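Local coordinates for protein CRISPR pre-crRNA endoribonuclease Cas5d (Mannheimia succiniciproducens, PDB 3KG4) that cleaves CRISPR precursor transcripts as a metal-independent endoribonuclease of the Cas5 family, yielding crRNA for adaptive immunity against viruses and other mobile genetic elements, at residues A[57-65]-A[174-183]. Numbering follows the deposited sequence.
Sequences KIYVLKPIR and LPLSQLSESE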
# COMPACT_ATOMS: atom_id res chain seq x y z
N LYS A 57 7.58 3.28 -2.99
CA LYS A 57 8.15 2.96 -1.68
C LYS A 57 7.04 2.64 -0.70
O LYS A 57 5.97 3.21 -0.75
CB LYS A 57 8.99 4.15 -1.16
CG LYS A 57 10.23 4.50 -2.01
CD LYS A 57 10.95 5.70 -1.41
CE LYS A 57 12.32 6.01 -2.09
NZ LYS A 57 12.79 7.27 -1.41
N ILE A 58 7.32 1.74 0.23
CA ILE A 58 6.44 1.51 1.36
C ILE A 58 7.27 1.73 2.62
O ILE A 58 8.21 0.98 2.87
CB ILE A 58 5.89 0.03 1.36
CG1 ILE A 58 5.03 -0.22 0.11
CG2 ILE A 58 5.16 -0.25 2.65
CD1 ILE A 58 4.85 -1.73 -0.25
N TYR A 59 6.90 2.73 3.40
CA TYR A 59 7.50 2.98 4.70
C TYR A 59 6.73 2.25 5.77
O TYR A 59 5.52 2.44 5.91
CB TYR A 59 7.44 4.46 5.04
CG TYR A 59 8.17 5.36 4.10
CD1 TYR A 59 9.44 5.87 4.41
CD2 TYR A 59 7.61 5.72 2.88
CE1 TYR A 59 10.08 6.76 3.51
CE2 TYR A 59 8.24 6.55 2.00
CZ TYR A 59 9.46 7.10 2.32
OH TYR A 59 10.04 7.95 1.39
N VAL A 60 7.43 1.44 6.56
CA VAL A 60 6.83 0.64 7.61
C VAL A 60 7.13 1.28 8.94
O VAL A 60 8.30 1.33 9.35
CB VAL A 60 7.39 -0.79 7.65
CG1 VAL A 60 6.74 -1.57 8.76
CG2 VAL A 60 7.17 -1.47 6.34
N LEU A 61 6.08 1.72 9.62
CA LEU A 61 6.19 2.63 10.78
C LEU A 61 6.12 1.95 12.13
O LEU A 61 6.63 2.48 13.12
CB LEU A 61 5.09 3.71 10.70
CG LEU A 61 5.08 4.53 9.42
CD1 LEU A 61 3.96 5.57 9.47
CD2 LEU A 61 6.45 5.17 9.22
N LYS A 62 5.47 0.79 12.20
CA LYS A 62 5.21 0.18 13.47
C LYS A 62 5.73 -1.25 13.52
O LYS A 62 5.82 -1.91 12.50
CB LYS A 62 3.71 0.23 13.76
CG LYS A 62 3.22 1.62 14.18
CD LYS A 62 1.77 1.57 14.57
CE LYS A 62 1.43 2.54 15.69
NZ LYS A 62 -0.06 2.66 15.87
N PRO A 63 6.13 -1.72 14.71
CA PRO A 63 6.68 -3.06 14.84
C PRO A 63 5.71 -4.11 14.30
O PRO A 63 4.51 -3.97 14.43
CB PRO A 63 6.88 -3.22 16.36
CG PRO A 63 6.77 -1.85 16.92
CD PRO A 63 5.88 -1.10 16.02
N ILE A 64 6.29 -5.09 13.60
CA ILE A 64 5.58 -6.19 12.99
C ILE A 64 5.09 -7.15 14.09
O ILE A 64 5.90 -7.78 14.78
CB ILE A 64 6.50 -6.89 11.94
CG1 ILE A 64 6.94 -5.86 10.89
CG2 ILE A 64 5.76 -8.07 11.25
CD1 ILE A 64 7.97 -6.33 9.88
N ARG A 65 3.76 -7.22 14.27
CA ARG A 65 3.15 -8.07 15.31
C ARG A 65 1.88 -8.75 14.82
O ARG A 65 1.12 -8.14 14.08
CB ARG A 65 2.84 -7.26 16.55
CG ARG A 65 4.12 -7.06 17.37
CD ARG A 65 3.92 -6.21 18.59
NE ARG A 65 2.98 -5.11 18.36
CZ ARG A 65 1.74 -5.07 18.84
NH1 ARG A 65 1.25 -6.06 19.58
NH2 ARG A 65 0.98 -4.02 18.55
N LEU A 174 7.19 13.19 7.13
CA LEU A 174 6.87 11.76 7.21
C LEU A 174 6.72 11.44 8.69
O LEU A 174 7.50 11.95 9.51
CB LEU A 174 7.97 10.87 6.60
CG LEU A 174 8.17 10.85 5.07
CD1 LEU A 174 9.63 10.44 4.73
CD2 LEU A 174 7.19 9.93 4.35
N PRO A 175 5.71 10.62 9.06
CA PRO A 175 5.71 10.11 10.44
C PRO A 175 7.04 9.45 10.77
O PRO A 175 7.68 8.89 9.89
CB PRO A 175 4.61 9.05 10.43
CG PRO A 175 3.78 9.33 9.20
CD PRO A 175 4.67 10.01 8.22
N LEU A 176 7.44 9.50 12.03
CA LEU A 176 8.68 8.83 12.46
C LEU A 176 8.37 7.33 12.54
O LEU A 176 7.23 6.96 12.79
CB LEU A 176 9.18 9.39 13.80
CG LEU A 176 8.14 9.69 14.88
CD1 LEU A 176 8.82 9.86 16.26
CD2 LEU A 176 7.28 10.94 14.56
N SER A 177 9.36 6.50 12.26
CA SER A 177 9.22 5.06 12.43
C SER A 177 9.20 4.84 13.93
O SER A 177 9.90 5.55 14.67
CB SER A 177 10.40 4.28 11.81
OG SER A 177 10.01 3.41 10.73
N GLN A 178 8.46 3.83 14.38
CA GLN A 178 8.60 3.35 15.74
C GLN A 178 9.23 1.96 15.69
O GLN A 178 8.98 1.13 16.55
CB GLN A 178 7.23 3.32 16.41
CG GLN A 178 6.58 4.69 16.56
CD GLN A 178 5.26 4.61 17.29
OE1 GLN A 178 4.22 4.36 16.68
NE2 GLN A 178 5.28 4.81 18.61
N LEU A 179 10.06 1.71 14.68
CA LEU A 179 10.66 0.40 14.49
C LEU A 179 11.87 0.20 15.39
O LEU A 179 12.63 1.15 15.58
CB LEU A 179 11.12 0.24 13.04
CG LEU A 179 10.04 -0.06 12.01
CD1 LEU A 179 10.69 -0.37 10.65
CD2 LEU A 179 9.12 -1.18 12.47
N SER A 180 12.07 -1.02 15.91
CA SER A 180 13.31 -1.32 16.65
C SER A 180 14.51 -1.07 15.75
O SER A 180 14.47 -1.43 14.55
CB SER A 180 13.34 -2.76 17.22
OG SER A 180 12.72 -3.72 16.37
N GLU A 181 15.55 -0.41 16.30
CA GLU A 181 16.85 -0.31 15.63
C GLU A 181 17.13 -1.61 14.86
O GLU A 181 17.54 -1.58 13.70
CB GLU A 181 17.99 -0.03 16.63
N SER A 182 16.86 -2.74 15.51
CA SER A 182 17.03 -4.09 14.96
C SER A 182 15.87 -4.66 14.11
O SER A 182 15.92 -5.83 13.71
CB SER A 182 17.24 -5.03 16.15
OG SER A 182 16.14 -4.96 17.07
N GLU A 183 14.81 -3.88 13.87
CA GLU A 183 13.71 -4.28 12.95
C GLU A 183 13.65 -3.32 11.74
O GLU A 183 12.88 -3.50 10.82
CB GLU A 183 12.37 -4.27 13.69
CG GLU A 183 11.18 -4.87 12.94
CD GLU A 183 9.91 -4.87 13.80
OE1 GLU A 183 9.86 -4.17 14.86
OE2 GLU A 183 8.96 -5.56 13.42
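Glu183 meets Ile64 because CG of Glu183 stands anti to its own backbone N (chi1 -170°) and the chain runs on extended, which carries the carboxylate to the backbone of 63-64. In the seven-stranded antiparallel sheet of this Cas5-family fold, strand 51-60 ends in the loop 61-65. The long connection between strands 164-167 and 186-195 passes beside this strand end. OE2 of Glu183 accepts the Ile64 N-H at 2.7 Å. The donor comes on the syn side of OE2, 26° out of the carboxylate plane. OE1 lies against CA and CB of Pro63. Arg186 makes a long, weak ion pair with OE2. A backbone hydrogen bond joins the two segments midway, from Gln178 N to Leu61 O, at 2.6 Å and nearly straight (165° at the hydrogen). Next to it, Leu179 puts CD1 near Val60 O and CD2 near Lys62 O, where the chain leaves the strand. Gln178 and Lys62 lie side by side and point the same way, with OE1 of Gln178 against CE of Lys62. Leu61 CD1 packs on CB of Pro175, 3.7 Å away, and the pair sits against His10 of strand 7-13. At the far end Leu174 crosses Tyr59 at about a right angle. The phenol oxygen of Tyr59 is hydrogen-bonded to Glu119 of strand 114-124, which probably helps to fix the ring. Leu174 CD1 lies above one face of that ring, displaced outward beyond CE1. Its other methyl, CD2, makes a CH-pi contact over the same face, 4.2 Å from the ring centroid and 11° off the normal.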